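Local coordinates for protein vibralactone Cyclase (Boreostereum vibrans, PDB 6KD0) that catalyses, with an alpha/beta hydrolase fold, the cyclization that forms the fused bicyclic beta-lactone of vibralactone, at residues P96-V101 and E332-L337; Y116-I121 and A129-Y134; D123-C128 and W336-T341. One frame throughout, in Å; residues are numbered along the deposited sequence.

Contact 1 (P96-V101 and E332-L337)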
# COMPACT_ATOMS: atom_id res chain seq x y z
N PRO A 96 -4.21 10.26 16.42
CA PRO A 96 -3.97 10.48 14.99
C PRO A 96 -4.63 9.40 14.15
O PRO A 96 -5.06 8.35 14.66
CB PRO A 96 -2.44 10.43 14.85
CG PRO A 96 -1.91 10.61 16.28
CD PRO A 96 -2.96 10.06 17.18
N LEU A 97 -4.71 9.66 12.84
CA LEU A 97 -5.53 8.89 11.91
C LEU A 97 -4.64 8.24 10.86
O LEU A 97 -3.91 8.95 10.16
CB LEU A 97 -6.54 9.82 11.22
CG LEU A 97 -7.94 9.32 10.83
CD1 LEU A 97 -8.49 10.06 9.61
CD2 LEU A 97 -7.99 7.84 10.63
N LEU A 98 -4.69 6.92 10.75
CA LEU A 98 -3.99 6.17 9.71
C LEU A 98 -5.01 5.53 8.78
O LEU A 98 -5.86 4.76 9.22
CB LEU A 98 -3.10 5.09 10.33
CG LEU A 98 -2.46 4.12 9.32
CD1 LEU A 98 -1.37 4.81 8.50
CD2 LEU A 98 -1.90 2.89 10.04
N TYR A 99 -4.91 5.83 7.48
CA TYR A 99 -5.84 5.29 6.49
C TYR A 99 -5.06 4.33 5.61
O TYR A 99 -4.15 4.75 4.89
CB TYR A 99 -6.46 6.43 5.68
CG TYR A 99 -7.51 6.00 4.68
CD1 TYR A 99 -8.83 5.82 5.09
CD2 TYR A 99 -7.20 5.82 3.34
CE1 TYR A 99 -9.81 5.44 4.22
CE2 TYR A 99 -8.19 5.43 2.43
CZ TYR A 99 -9.50 5.26 2.89
OH TYR A 99 -10.51 4.90 2.03
N TRP A 100 -5.41 3.05 5.66
CA TRP A 100 -4.61 1.97 5.08
C TRP A 100 -5.33 1.36 3.88
O TRP A 100 -6.53 1.03 3.97
CB TRP A 100 -4.32 0.89 6.14
CG TRP A 100 -3.68 -0.30 5.54
CD1 TRP A 100 -4.32 -1.38 4.98
CD2 TRP A 100 -2.28 -0.52 5.34
NE1 TRP A 100 -3.40 -2.27 4.48
CE2 TRP A 100 -2.14 -1.77 4.69
CE3 TRP A 100 -1.13 0.20 5.68
CZ2 TRP A 100 -0.89 -2.31 4.37
CZ3 TRP A 100 0.12 -0.34 5.34
CH2 TRP A 100 0.22 -1.58 4.70
N VAL A 101 -4.61 1.21 2.77
CA VAL A 101 -5.17 0.66 1.53
C VAL A 101 -4.47 -0.65 1.20
O VAL A 101 -3.28 -0.68 0.83
CB VAL A 101 -5.04 1.64 0.36
CG1 VAL A 101 -5.95 1.19 -0.80
CG2 VAL A 101 -5.38 3.04 0.83
N GLU A 332 8.14 1.85 11.66
CA GLU A 332 9.06 2.96 11.92
C GLU A 332 8.83 4.12 10.96
O GLU A 332 8.94 5.29 11.34
CB GLU A 332 10.51 2.50 11.83
CG GLU A 332 11.08 1.86 13.09
CD GLU A 332 12.47 1.26 12.85
OE1 GLU A 332 12.94 0.48 13.71
OE2 GLU A 332 13.09 1.58 11.80
N GLY A 333 8.55 3.81 9.69
CA GLY A 333 8.22 4.87 8.74
C GLY A 333 6.92 5.57 9.09
O GLY A 333 6.81 6.80 9.01
N MET A 334 5.92 4.79 9.49
CA MET A 334 4.70 5.40 10.03
C MET A 334 5.02 6.31 11.21
O MET A 334 4.47 7.42 11.31
CB MET A 334 3.72 4.32 10.47
CG MET A 334 3.16 3.51 9.30
SD MET A 334 2.04 2.20 9.81
CE MET A 334 1.39 1.73 8.18
N SER A 335 5.85 5.84 12.14
CA SER A 335 6.19 6.66 13.30
C SER A 335 6.88 7.94 12.88
O SER A 335 6.62 9.00 13.46
CB SER A 335 7.07 5.87 14.26
OG SER A 335 6.25 5.06 15.07
N TRP A 336 7.77 7.88 11.88
CA TRP A 336 8.39 9.08 11.34
C TRP A 336 7.34 10.05 10.83
O TRP A 336 7.33 11.23 11.20
CB TRP A 336 9.38 8.71 10.23
CG TRP A 336 9.92 9.90 9.49
CD1 TRP A 336 10.62 10.95 10.02
CD2 TRP A 336 9.76 10.18 8.10
NE1 TRP A 336 10.94 11.86 9.02
CE2 TRP A 336 10.42 11.41 7.84
CE3 TRP A 336 9.15 9.50 7.04
CZ2 TRP A 336 10.47 11.97 6.56
CZ3 TRP A 336 9.19 10.06 5.77
CH2 TRP A 336 9.85 11.29 5.54
N LEU A 337 6.42 9.55 10.01
CA LEU A 337 5.38 10.42 9.46
C LEU A 337 4.51 11.03 10.56
O LEU A 337 4.20 12.23 10.53
CB LEU A 337 4.53 9.64 8.46
CG LEU A 337 5.31 9.18 7.23
CD1 LEU A 337 4.46 8.20 6.38
CD2 LEU A 337 5.75 10.38 6.39
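Met-334 reaches from helix 321-338 to strand 97-101 and touches Leu-98 and Trp-100 with the end of its side chain. It is a clear example of how a helix can pack on a sheet while one long side chain bridges the distance between the backbones: the nearest CA atoms, those of Leu-98 and Met-334, are 8.7 Å apart, and no hydrogen bond links the two segments. The thioether makes the crossing in an extended form. With CG anti to the carbonyl carbon (chi1 -67°) and the chain straight beyond it, the terminal methyl is carried well out from the helix to the strand side chains.

The close part of the contact gathers round that methyl. Met-334 CE lies 3.7 Å from Trp-100 CZ3, on the six-membered side of the indole, which it meets obliquely. It also lies 4.0 Å from Leu-98 CD2, while the sulfur takes a share, Met-334 SD being 4.0 Å from the same Leu-98 CD2. Both strand side chains run at about a right angle to the methionine. At the other end of the indole, Trp-100 NE1 has a weak hydrogen bond to Asp-114. Trp-100 also lies near, without touching, what is probably the nucleophile elbow. Ile-121 and Leu-125 of helix 115-125 also touch Met-334.

Away from this buried core the helix is more open. Ser-335 and Trp-336 are partly exposed and Glu-332 is exposed, and Trp-336 takes a cation-pi contact from Arg-302 instead of facing the strand. A C-terminal helix laid over a central parallel strand, joined to it by apolar side chains, is a feature of the alpha/beta hydrolase fold.

Contact 2 (Y116-I121 and A129-Y134)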
# COMPACT_ATOMS: atom_id res chain seq x y z
N TYR A 116 -4.81 -8.25 11.25
CA TYR A 116 -3.96 -8.43 12.42
C TYR A 116 -2.87 -7.37 12.47
O TYR A 116 -2.63 -6.78 13.54
CB TYR A 116 -3.34 -9.83 12.43
CG TYR A 116 -4.31 -10.91 12.91
CD1 TYR A 116 -5.69 -10.71 12.87
CD2 TYR A 116 -3.84 -12.12 13.37
CE1 TYR A 116 -6.58 -11.69 13.29
CE2 TYR A 116 -4.71 -13.11 13.81
CZ TYR A 116 -6.07 -12.89 13.76
OH TYR A 116 -6.92 -13.87 14.18
N ASP A 117 -2.26 -7.05 11.32
CA ASP A 117 -1.20 -6.05 11.35
C ASP A 117 -1.73 -4.73 11.90
O ASP A 117 -1.08 -4.10 12.74
CB ASP A 117 -0.62 -5.85 9.94
CG ASP A 117 0.50 -6.83 9.61
OD1 ASP A 117 1.35 -7.08 10.48
OD2 ASP A 117 0.53 -7.35 8.47
N LEU A 118 -2.95 -4.35 11.51
CA LEU A 118 -3.47 -3.06 11.95
C LEU A 118 -3.91 -3.11 13.42
O LEU A 118 -3.74 -2.11 14.13
CB LEU A 118 -4.63 -2.60 11.04
CG LEU A 118 -4.20 -2.23 9.61
CD1 LEU A 118 -5.39 -1.84 8.75
CD2 LEU A 118 -3.16 -1.09 9.60
N ARG A 119 -4.42 -4.26 13.89
CA ARG A 119 -4.66 -4.40 15.32
C ARG A 119 -3.38 -4.12 16.08
O ARG A 119 -3.37 -3.40 17.08
CB ARG A 119 -5.17 -5.80 15.66
CG ARG A 119 -6.57 -6.11 15.21
CD ARG A 119 -6.84 -7.59 15.42
NE ARG A 119 -7.96 -8.07 14.63
CZ ARG A 119 -9.01 -8.72 15.14
NH1 ARG A 119 -9.08 -8.97 16.45
NH2 ARG A 119 -9.96 -9.14 14.34
N ILE A 120 -2.27 -4.67 15.58
CA ILE A 120 -0.99 -4.47 16.25
C ILE A 120 -0.60 -3.00 16.18
O ILE A 120 -0.29 -2.37 17.21
CB ILE A 120 0.06 -5.40 15.64
CG1 ILE A 120 -0.33 -6.85 15.95
CG2 ILE A 120 1.46 -5.05 16.13
CD1 ILE A 120 0.33 -7.87 15.10
N ILE A 121 -0.73 -2.40 14.99
CA ILE A 121 -0.18 -1.07 14.77
C ILE A 121 -0.95 -0.05 15.58
O ILE A 121 -0.36 0.86 16.19
CB ILE A 121 -0.16 -0.73 13.27
CG1 ILE A 121 1.02 -1.41 12.57
CG2 ILE A 121 -0.13 0.80 13.06
CD1 ILE A 121 0.98 -1.35 11.06
N ALA A 129 -6.64 3.27 13.08
CA ALA A 129 -6.42 2.81 11.72
C ALA A 129 -7.75 2.60 11.02
O ALA A 129 -8.75 2.26 11.65
CB ALA A 129 -5.61 1.52 11.69
N VAL A 130 -7.76 2.80 9.71
CA VAL A 130 -8.94 2.60 8.88
C VAL A 130 -8.53 1.75 7.69
O VAL A 130 -7.49 2.01 7.08
CB VAL A 130 -9.52 3.94 8.40
CG1 VAL A 130 -10.81 3.72 7.63
CG2 VAL A 130 -9.73 4.88 9.58
N SER A 131 -9.33 0.73 7.38
CA SER A 131 -9.10 -0.17 6.26
C SER A 131 -10.40 -0.29 5.47
O SER A 131 -11.47 -0.41 6.08
CB SER A 131 -8.66 -1.54 6.76
OG SER A 131 -8.19 -2.34 5.68
N ILE A 132 -10.34 -0.27 4.14
CA ILE A 132 -11.57 -0.21 3.36
C ILE A 132 -11.60 -1.27 2.26
O ILE A 132 -10.57 -1.64 1.68
CB ILE A 132 -11.82 1.20 2.77
CG1 ILE A 132 -11.06 1.43 1.45
CG2 ILE A 132 -11.55 2.27 3.83
CD1 ILE A 132 -9.53 1.51 1.60
N ASP A 133 -12.81 -1.77 1.98
CA ASP A 133 -13.04 -2.81 0.98
C ASP A 133 -13.41 -2.16 -0.36
O ASP A 133 -14.56 -2.21 -0.81
CB ASP A 133 -14.12 -3.77 1.46
CG ASP A 133 -13.68 -4.61 2.65
OD1 ASP A 133 -12.47 -4.62 2.95
OD2 ASP A 133 -14.55 -5.25 3.28
N TYR A 134 -12.42 -1.53 -0.98
CA TYR A 134 -12.65 -0.90 -2.27
C TYR A 134 -13.00 -1.94 -3.33
O TYR A 134 -12.60 -3.11 -3.24
CB TYR A 134 -11.42 -0.07 -2.69
CG TYR A 134 -10.11 -0.83 -2.87
CD1 TYR A 134 -9.82 -1.51 -4.05
CD2 TYR A 134 -9.15 -0.83 -1.85
CE1 TYR A 134 -8.60 -2.20 -4.21
CE2 TYR A 134 -7.92 -1.49 -2.00
CZ TYR A 134 -7.66 -2.18 -3.19
OH TYR A 134 -6.47 -2.84 -3.33
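Leu-118 of helix 115-125 and Ala-129 of strand 128-132 mark the closest backbone approach, with their CA atoms 6.6 Å apart, a separation consistent with the small side chain of the alanine. Leu-118 then does the work with its two methyl branches, each directed to a different residue of the strand. Its CG stands anti to the carbonyl carbon (chi1 -69°), and the fork beyond it straddles two positions on one side of the strand. Leu-118 CD2 rests 4.1 Å from Ala-129 CB, while Leu-118 CD1 sits 3.8 Å from Ser-131 CB. The serine hydroxyl is a little farther off, Ser-131 OG being 4.2 Å from Leu-118 CD1, so the leucine meets the serine chiefly through the serine's CB. Val-130, between the two, points away and packs on Leu-97 and Tyr-99 of the adjacent strand.

Helix and strand belong to the beta-alpha-beta unit made by strand 97-101, helix 115-125 and strand 128-132, and the leucine packs between the last two. With no hydrogen bond across, the contact is held by van der Waals packing of buried carbon atoms, the serine contributing its CB with the hydroxyl at the margin, without directional bonds to fix its exact register.

Contact 3 (D123-C128 and W336-T341); sequences DKLQVC and WLFSKT
Phe-338 lays one face of its ring against a methyl of Val-127, where the last turn of helix 321-338 approaches the chain leaving helix 115-125. Starting at CB, chi1 of -80° sets CG anti to the carbonyl carbon, and the ring is swung toward the other segment. On its CD2 side the ring comes within 4.4 Å of Leu-125, measured from Phe-338 CD2 to Leu-125 CD2, an oblique approach. One atom farther, Phe-338 CE2 is 3.8 Å from Val-127 CG1, and at the tip Phe-338 CZ is equally close to that methyl. Phe-338 CD2 and CE1 are slightly farther away, each 4.1 Å from Val-127 CG1.

The approaches of Val-127 CG1 amount to a CH-pi contact, the methyl over the face, 14° off the ring normal. In the alpha/beta hydrolase fold the two helices lie on the same side of the sheet, and this contact joins their C-terminal ends. Pro-96 and Val-172 also touch the phenyl group, so it bridges the helix end to the sheet. Replacing Phe-338 by an alanine is likely to leave the Val-127 methyl without its aromatic partner and open a gap beside Leu-125. Just before the valine, Gln-126 has positive phi, and its side chain turns back so that Gln-126 NE2 donates to Asp-123 O at 2.9 Å, the acceptor in the plane of the glutamine amide, the donor tilted from the carbonyl plane.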
# COMPACT_ATOMS: atom_id res chain seq x y z
N ASP A 123 -2.33 -0.37 18.38
CA ASP A 123 -1.88 -0.39 19.77
C ASP A 123 -0.45 0.13 19.89
O ASP A 123 -0.13 0.89 20.81
CB ASP A 123 -2.00 -1.82 20.31
CG ASP A 123 -1.38 -1.99 21.68
OD1 ASP A 123 -1.90 -1.41 22.65
OD2 ASP A 123 -0.38 -2.74 21.78
N LYS A 124 0.42 -0.23 18.93
CA LYS A 124 1.83 0.13 19.05
C LYS A 124 2.02 1.63 18.89
O LYS A 124 2.79 2.23 19.63
CB LYS A 124 2.66 -0.64 18.02
CG LYS A 124 4.08 -0.13 17.87
CD LYS A 124 5.10 -1.19 18.25
CE LYS A 124 6.50 -0.59 18.36
NZ LYS A 124 6.97 -0.60 19.78
N LEU A 125 1.30 2.24 17.96
CA LEU A 125 1.51 3.65 17.62
C LEU A 125 0.55 4.58 18.34
O LEU A 125 0.75 5.80 18.31
CB LEU A 125 1.36 3.84 16.11
CG LEU A 125 2.64 3.76 15.29
CD1 LEU A 125 3.54 2.65 15.78
CD2 LEU A 125 2.31 3.58 13.82
N GLN A 126 -0.49 4.02 18.95
CA GLN A 126 -1.60 4.80 19.49
C GLN A 126 -2.20 5.69 18.40
O GLN A 126 -2.25 6.92 18.51
CB GLN A 126 -1.14 5.61 20.70
CG GLN A 126 -0.73 4.72 21.88
CD GLN A 126 -1.91 3.95 22.47
OE1 GLN A 126 -2.78 4.53 23.10
NE2 GLN A 126 -1.95 2.65 22.22
N VAL A 127 -2.67 5.05 17.32
CA VAL A 127 -3.39 5.73 16.26
C VAL A 127 -4.63 4.90 15.95
O VAL A 127 -4.66 3.69 16.18
CB VAL A 127 -2.55 5.92 14.97
CG1 VAL A 127 -1.25 6.67 15.28
CG2 VAL A 127 -2.27 4.57 14.32
N CYS A 128 -5.66 5.57 15.43
CA CYS A 128 -6.82 4.89 14.87
C CYS A 128 -6.51 4.54 13.42
O CYS A 128 -6.15 5.42 12.64
CB CYS A 128 -8.07 5.78 14.93
SG CYS A 128 -8.52 6.23 16.61
N TRP A 336 7.77 7.88 11.88
CA TRP A 336 8.39 9.08 11.34
C TRP A 336 7.34 10.05 10.83
O TRP A 336 7.33 11.23 11.20
CB TRP A 336 9.38 8.71 10.23
CG TRP A 336 9.92 9.90 9.49
CD1 TRP A 336 10.62 10.95 10.02
CD2 TRP A 336 9.76 10.18 8.10
NE1 TRP A 336 10.94 11.86 9.02
CE2 TRP A 336 10.42 11.41 7.84
CE3 TRP A 336 9.15 9.50 7.04
CZ2 TRP A 336 10.47 11.97 6.56
CZ3 TRP A 336 9.19 10.06 5.77
CH2 TRP A 336 9.85 11.29 5.54
N LEU A 337 6.42 9.55 10.01
CA LEU A 337 5.38 10.42 9.46
C LEU A 337 4.51 11.03 10.56
O LEU A 337 4.20 12.23 10.53
CB LEU A 337 4.53 9.64 8.46
CG LEU A 337 5.31 9.18 7.23
CD1 LEU A 337 4.46 8.20 6.38
CD2 LEU A 337 5.75 10.38 6.39
N PHE A 338 4.11 10.23 11.54
CA PHE A 338 3.30 10.76 12.63
C PHE A 338 4.09 11.71 13.53
O PHE A 338 3.49 12.55 14.20
CB PHE A 338 2.70 9.61 13.44
CG PHE A 338 1.47 8.99 12.81
CD1 PHE A 338 0.32 9.73 12.59
CD2 PHE A 338 1.48 7.65 12.44
CE1 PHE A 338 -0.80 9.15 12.02
CE2 PHE A 338 0.36 7.06 11.87
CZ PHE A 338 -0.78 7.81 11.65
N SER A 339 5.43 11.61 13.54
CA SER A 339 6.23 12.52 14.34
C SER A 339 6.22 13.95 13.82
O SER A 339 6.71 14.84 14.51
CB SER A 339 7.68 12.04 14.43
OG SER A 339 8.36 12.32 13.21
N LYS A 340 5.66 14.18 12.63
CA LYS A 340 5.54 15.52 12.10
C LYS A 340 4.36 16.28 12.68
O LYS A 340 4.25 17.49 12.46
CB LYS A 340 5.47 15.45 10.58
CG LYS A 340 6.70 14.76 10.02
CD LYS A 340 6.92 15.02 8.55
CE LYS A 340 8.34 14.63 8.14
NZ LYS A 340 9.37 15.41 8.87
N THR A 341 3.48 15.61 13.43
CA THR A 341 2.45 16.25 14.25
C THR A 341 2.43 15.56 15.60
O THR A 341 1.45 14.90 15.97
CB THR A 341 1.08 16.20 13.58
OG1 THR A 341 0.81 14.86 13.15
CG2 THR A 341 1.01 17.13 12.38

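Contacts 1 and 2 are buried in the core, whereas contact 3, whose centre is about 17 Å from the centre of the chain, is only partly buried. Contacts 1 and 3 share helix 321-338; contacts 2 and 3 share helix 115-125. Strands 97-101 and 128-132 are neighbours in the sheet, and backbone hydrogen bonds between them tie contact 1 to both others. Across each contact itself the chemistry is apolar, but the means differ: a long thioether bridges the longer backbone distance in contact 1, a forked leucine closes a shorter one in contact 2, and an aromatic face receives a methyl in contact 3, toward the helix ends.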